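Local coordinates for protein beta-ketoacyl synthase (Pseudomonas aeruginosa, PDB 4CW4) that catalyses the condensation of acetyl-CoA with malonyl-ACP that yields the acetoacetyl-ACP primer of fatty acid synthesis, at residues A[215-220]-A[305-310]; A[371-374]-A[380-383]. One frame throughout, in Å; residues are numbered along the deposited sequence.

Contact 1 of 2, residues A[215-220]-A[305-310]; sequences DNVQPD and ARVVIV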
loop_
_atom_site.group_PDB
_atom_site.type_symbol
_atom_site.label_atom_id
_atom_site.label_comp_id
_atom_site.label_asym_id
_atom_site.label_seq_id
_atom_site.Cartn_x
_atom_site.Cartn_y
_atom_site.Cartn_z
ATOM N N ASP A 215 28.182 6.438 6.557
ATOM C CA ASP A 215 29.361 6.152 7.389
ATOM C C ASP A 215 29.130 6.511 8.871
ATOM O O ASP A 215 29.871 6.062 9.754
ATOM C CB ASP A 215 30.575 6.966 6.911
ATOM C CG ASP A 215 31.301 6.348 5.723
ATOM O OD1 ASP A 215 31.047 5.183 5.359
ATOM O OD2 ASP A 215 32.160 7.062 5.153
ATOM N N ASN A 216 28.122 7.343 9.135
ATOM C CA ASN A 216 27.862 7.820 10.488
ATOM C C ASN A 216 26.742 7.117 11.241
ATOM O O ASN A 216 26.439 7.497 12.364
ATOM C CB ASN A 216 27.608 9.325 10.483
ATOM C CG ASN A 216 28.891 10.128 10.577
ATOM O OD1 ASN A 216 29.324 10.511 11.667
ATOM N ND2 ASN A 216 29.517 10.367 9.440
ATOM N N VAL A 217 26.144 6.092 10.639
ATOM C CA VAL A 217 25.072 5.330 11.291
ATOM C C VAL A 217 25.279 3.834 11.049
ATOM O O VAL A 217 26.108 3.449 10.226
ATOM C CB VAL A 217 23.669 5.784 10.794
ATOM C CG1 VAL A 217 23.453 7.268 11.099
ATOM C CG2 VAL A 217 23.476 5.517 9.314
ATOM N N GLN A 218 24.559 2.989 11.783
ATOM C CA GLN A 218 24.570 1.555 11.507
ATOM C C GLN A 218 23.748 1.249 10.249
ATOM O O GLN A 218 22.879 2.030 9.853
ATOM C CB GLN A 218 24.069 0.747 12.710
ATOM C CG GLN A 218 24.955 0.967 13.938
ATOM C CD GLN A 218 24.662 0.034 15.087
ATOM O OE1 GLN A 218 24.079 -1.011 14.909
ATOM N NE2 GLN A 218 25.055 0.435 16.284
ATOM N N PRO A 219 24.050 0.126 9.586
ATOM C CA PRO A 219 23.372 -0.133 8.304
ATOM C C PRO A 219 21.841 -0.237 8.387
ATOM O O PRO A 219 21.154 0.080 7.415
ATOM C CB PRO A 219 23.965 -1.484 7.858
ATOM C CG PRO A 219 25.304 -1.525 8.515
ATOM C CD PRO A 219 25.112 -0.857 9.866
ATOM N N ASP A 220 21.327 -0.675 9.528
ATOM C CA ASP A 220 19.893 -0.804 9.727
ATOM C C ASP A 220 19.224 0.488 10.174
ATOM O O ASP A 220 18.016 0.502 10.370
ATOM C CB ASP A 220 19.577 -1.934 10.716
ATOM C CG ASP A 220 20.178 -1.707 12.097
ATOM O OD1 ASP A 220 21.163 -0.949 12.208
ATOM O OD2 ASP A 220 19.682 -2.342 13.067
ATOM N N ALA A 305 15.641 4.062 13.757
ATOM C CA ALA A 305 16.327 4.644 12.602
ATOM C C ALA A 305 16.741 6.071 12.895
ATOM O O ALA A 305 16.095 6.772 13.674
ATOM C CB ALA A 305 15.449 4.596 11.343
ATOM N N ARG A 306 17.813 6.498 12.251
ATOM C CA ARG A 306 18.375 7.816 12.475
ATOM C C ARG A 306 18.272 8.717 11.255
ATOM O O ARG A 306 18.362 9.950 11.402
ATOM C CB ARG A 306 19.824 7.679 12.891
ATOM C CG ARG A 306 19.980 6.878 14.188
ATOM C CD ARG A 306 21.334 7.031 14.832
ATOM N NE ARG A 306 21.455 8.364 15.420
ATOM C CZ ARG A 306 22.408 8.752 16.262
ATOM N NH1 ARG A 306 23.372 7.919 16.632
ATOM N NH2 ARG A 306 22.388 9.984 16.748
ATOM N N VAL A 307 18.127 8.119 10.070
ATOM C CA VAL A 307 17.977 8.860 8.821
ATOM C C VAL A 307 16.793 8.265 8.111
ATOM O O VAL A 307 16.764 7.053 7.886
ATOM C CB VAL A 307 19.215 8.741 7.908
ATOM C CG1 VAL A 307 19.039 9.574 6.636
ATOM C CG2 VAL A 307 20.456 9.169 8.671
ATOM N N VAL A 308 15.814 9.098 7.779
ATOM C CA VAL A 308 14.594 8.606 7.171
ATOM C C VAL A 308 14.233 9.437 5.947
ATOM O O VAL A 308 14.126 10.660 6.018
ATOM C CB VAL A 308 13.387 8.642 8.144
ATOM C CG1 VAL A 308 12.159 8.022 7.465
ATOM C CG2 VAL A 308 13.698 7.933 9.447
ATOM N N ILE A 309 14.035 8.758 4.822
ATOM C CA ILE A 309 13.543 9.417 3.614
ATOM C C ILE A 309 12.065 9.085 3.557
ATOM O O ILE A 309 11.693 7.908 3.510
ATOM C CB ILE A 309 14.260 8.926 2.351
ATOM C CG1 ILE A 309 15.708 9.475 2.276
ATOM C CG2 ILE A 309 13.519 9.405 1.097
ATOM C CD1 ILE A 309 16.662 8.997 3.368
ATOM N N VAL A 310 11.224 10.112 3.617
ATOM C CA VAL A 310 9.776 9.929 3.619
ATOM C C VAL A 310 9.167 10.704 2.467
ATOM O O VAL A 310 9.460 11.880 2.286
ATOM C CB VAL A 310 9.127 10.486 4.907
ATOM C CG1 VAL A 310 7.652 10.108 4.967
ATOM C CG2 VAL A 310 9.845 10.013 6.171
#

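Contact 2 of 2, residues A[371-374]-A[380-383]; sequences VLMD and RLGA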
loop_
_atom_site.group_PDB
_atom_site.type_symbol
_atom_site.label_atom_id
_atom_site.label_comp_id
_atom_site.label_asym_id
_atom_site.label_seq_id
_atom_site.Cartn_x
_atom_site.Cartn_y
_atom_site.Cartn_z
ATOM N N VAL A 371 13.897 14.548 3.929
ATOM C CA VAL A 371 14.942 13.776 4.592
ATOM C C VAL A 371 14.919 14.176 6.051
ATOM O O VAL A 371 15.092 15.343 6.363
ATOM C CB VAL A 371 16.327 14.050 3.998
ATOM C CG1 VAL A 371 17.367 13.135 4.627
ATOM C CG2 VAL A 371 16.313 13.893 2.495
ATOM N N LEU A 372 14.674 13.213 6.932
ATOM C CA LEU A 372 14.658 13.439 8.367
ATOM C C LEU A 372 15.901 12.842 8.999
ATOM O O LEU A 372 16.383 11.779 8.582
ATOM C CB LEU A 372 13.442 12.767 9.019
ATOM C CG LEU A 372 12.078 13.073 8.405
ATOM C CD1 LEU A 372 10.979 12.323 9.145
ATOM C CD2 LEU A 372 11.823 14.593 8.422
ATOM N N MET A 373 16.395 13.514 10.033
ATOM C CA MET A 373 17.402 12.926 10.903
ATOM C C MET A 373 17.011 13.164 12.336
ATOM O O MET A 373 16.321 14.121 12.625
ATOM C CB MET A 373 18.770 13.568 10.686
ATOM C CG MET A 373 19.421 13.257 9.379
ATOM S SD MET A 373 21.038 14.045 9.250
ATOM C CE MET A 373 21.527 13.373 7.650
ATOM N N ASP A 374 17.477 12.313 13.238
ATOM C CA ASP A 374 17.399 12.671 14.644
ATOM C C ASP A 374 18.282 13.887 14.933
ATOM O O ASP A 374 19.254 14.166 14.232
ATOM C CB ASP A 374 17.762 11.501 15.556
ATOM C CG ASP A 374 19.220 11.124 15.496
ATOM O OD1 ASP A 374 20.042 11.697 16.270
ATOM O OD2 ASP A 374 19.545 10.235 14.688
ATOM N N ARG A 380 25.699 16.541 14.845
ATOM C CA ARG A 380 27.001 15.978 14.523
ATOM C C ARG A 380 27.460 16.301 13.094
ATOM O O ARG A 380 28.632 16.585 12.870
ATOM C CB ARG A 380 26.997 14.454 14.731
ATOM C CG ARG A 380 28.384 13.857 14.696
ATOM C CD ARG A 380 28.408 12.369 14.429
ATOM N NE ARG A 380 27.452 11.624 15.226
ATOM C CZ ARG A 380 27.061 10.385 14.939
ATOM N NH1 ARG A 380 27.557 9.746 13.889
ATOM N NH2 ARG A 380 26.171 9.781 15.704
ATOM N N LEU A 381 26.535 16.268 12.140
ATOM C CA LEU A 381 26.890 16.386 10.730
ATOM C C LEU A 381 26.806 17.800 10.207
ATOM O O LEU A 381 27.193 18.050 9.069
ATOM C CB LEU A 381 25.983 15.523 9.859
ATOM C CG LEU A 381 26.019 14.023 10.122
ATOM C CD1 LEU A 381 25.110 13.311 9.123
ATOM C CD2 LEU A 381 27.434 13.486 10.059
ATOM N N GLY A 382 26.316 18.729 11.021
ATOM C CA GLY A 382 26.098 20.078 10.525
ATOM C C GLY A 382 24.946 20.151 9.512
ATOM O O GLY A 382 24.943 21.027 8.628
ATOM N N ALA A 383 23.983 19.240 9.612
ATOM C CA ALA A 383 22.831 19.233 8.709
ATOM C C ALA A 383 21.974 20.465 8.957
ATOM O O ALA A 383 21.780 20.891 10.106
ATOM C CB ALA A 383 21.992 17.997 8.940
#

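Contact 1 of 2, residues A[215-220]-A[305-310]
Val217 and the Arg306-Val307 pair carry this contact between a loop, residues 215-220, and the start of strand 307-314. The approach to it is made by Asp215 and Asn216, which leave helix 210-215 and are held by polar bonds elsewhere: Asp215 forms a salt bridge with Lys211, and the Asn216 amide bonds to the carbonyl of Thr212. Val217 then turns its side chain to the strand, although the backbones stay well apart, with 7.2 Å between Val217 CA and Arg306 CA. Its chi1 of -60° sets CG1 anti to the carbonyl carbon, and this methyl makes both contacts across the interface. Val217 CG1 lies 4.1 Å from Arg306 CB, the root of the arginine side chain, and the two side chains slide past one another in opposite directions. The same Val217 CG1 meets Val307 CG2 at 4.3 Å, methyl against methyl. Both are ordinary van der Waals contacts, and no hydrogen bond joins the segments. Val217 meets the aliphatic part of Arg306, CB nearest; farther out the chain bends at chi3 (72°) and NE forms a salt bridge with Asp374. Leu377 of helix 375-381 packs on Val217, Arg306 and Val307 alike, while Ile222 touches both valines, enclosing the apolar cluster. Past Gln218 and Pro219 the loop ends at Asp220, whose carboxylate makes a salt bridge to Lys416 of the second subunit. The next residues enter strand 222-225, and backbone bonds from Arg306 and Val307 to Glu221, and from Val307 to Ala223, pair it with strand 307-314. The loop from helix 210-215 into strand 222-225, packed on the start of the parallel neighbour 307-314, is part of the layered alpha/beta architecture of the thiolase fold of beta-ketoacyl synthases.

Contact 2 of 2, residues A[371-374]-A[380-383]
Met373, near the end of strand 366-374, packs against Leu381 and Ala383, which lie at and just beyond the end of the helix that follows. The apolar contacts all belong to the outer part of the methionine. Its chain runs extended beyond CG (chi2 -179°, chi3 177°), which carries SD and CE across to the helix end. Met373 CE comes within 3.9 Å of Leu381 CD1, and Met373 SD lies 4.1 Å from Leu381 CD1 as well, so a single leucine methyl touches both atoms of the thioether end. The Met373 and Leu381 side chains cross at about a right angle. On the sulfur there is a second neighbour, Ala383 CB, at 4.1 Å from Met373 SD. Ile213 of helix 210-215 touches both Met373 and Leu381, and Val13 of strand 10-19 touches Met373 and Ala383, so the thioether is buried among aliphatic groups.

Polar groups act at the two ends of the intervening helix without bonding to each other. Asp374 caps the helix at its start, its OD1 accepting from the backbone N of Leu377, while Arg380, in its last turn, reaches out to the 215-220 loop, donating from NH1 to the carbonyl of Asn216.

Backbone geometry completes the turn: Gly382 has a positive phi of 69° and closes a Schellman motif, which ends the helix and redirects the chain, bringing Ala383 alongside the Met373 sulfur. This is a short strand-helix unit, N-capped by aspartate and terminated at glycine, in the connection from strand 366-374 to strand 387-394, both paired antiparallel with strand 10-19 in the thiolase fold.

In the fold
Contacts 1 and 2 follow one another along the chain, yet their centres lie only about 10 Å apart, because strands 307-314 and 366-374 are antiparallel neighbours. A probable backbone hydrogen bond joins Val308 O to Leu372 N at 2.8 Å. The salt bridge from Arg306 NE to Asp374 OD2, also 2.8 Å, ties the residue just before strand 307-314 in contact 1 to the helix N-cap of contact 2. At the C-terminal end of the helix, Asn216 CG packs on Leu381 CD2 at 3.7 Å, so the loop of contact 1 also touches contact 2. Both lie away from Cys286, His439 and His477, the probable active-site residues.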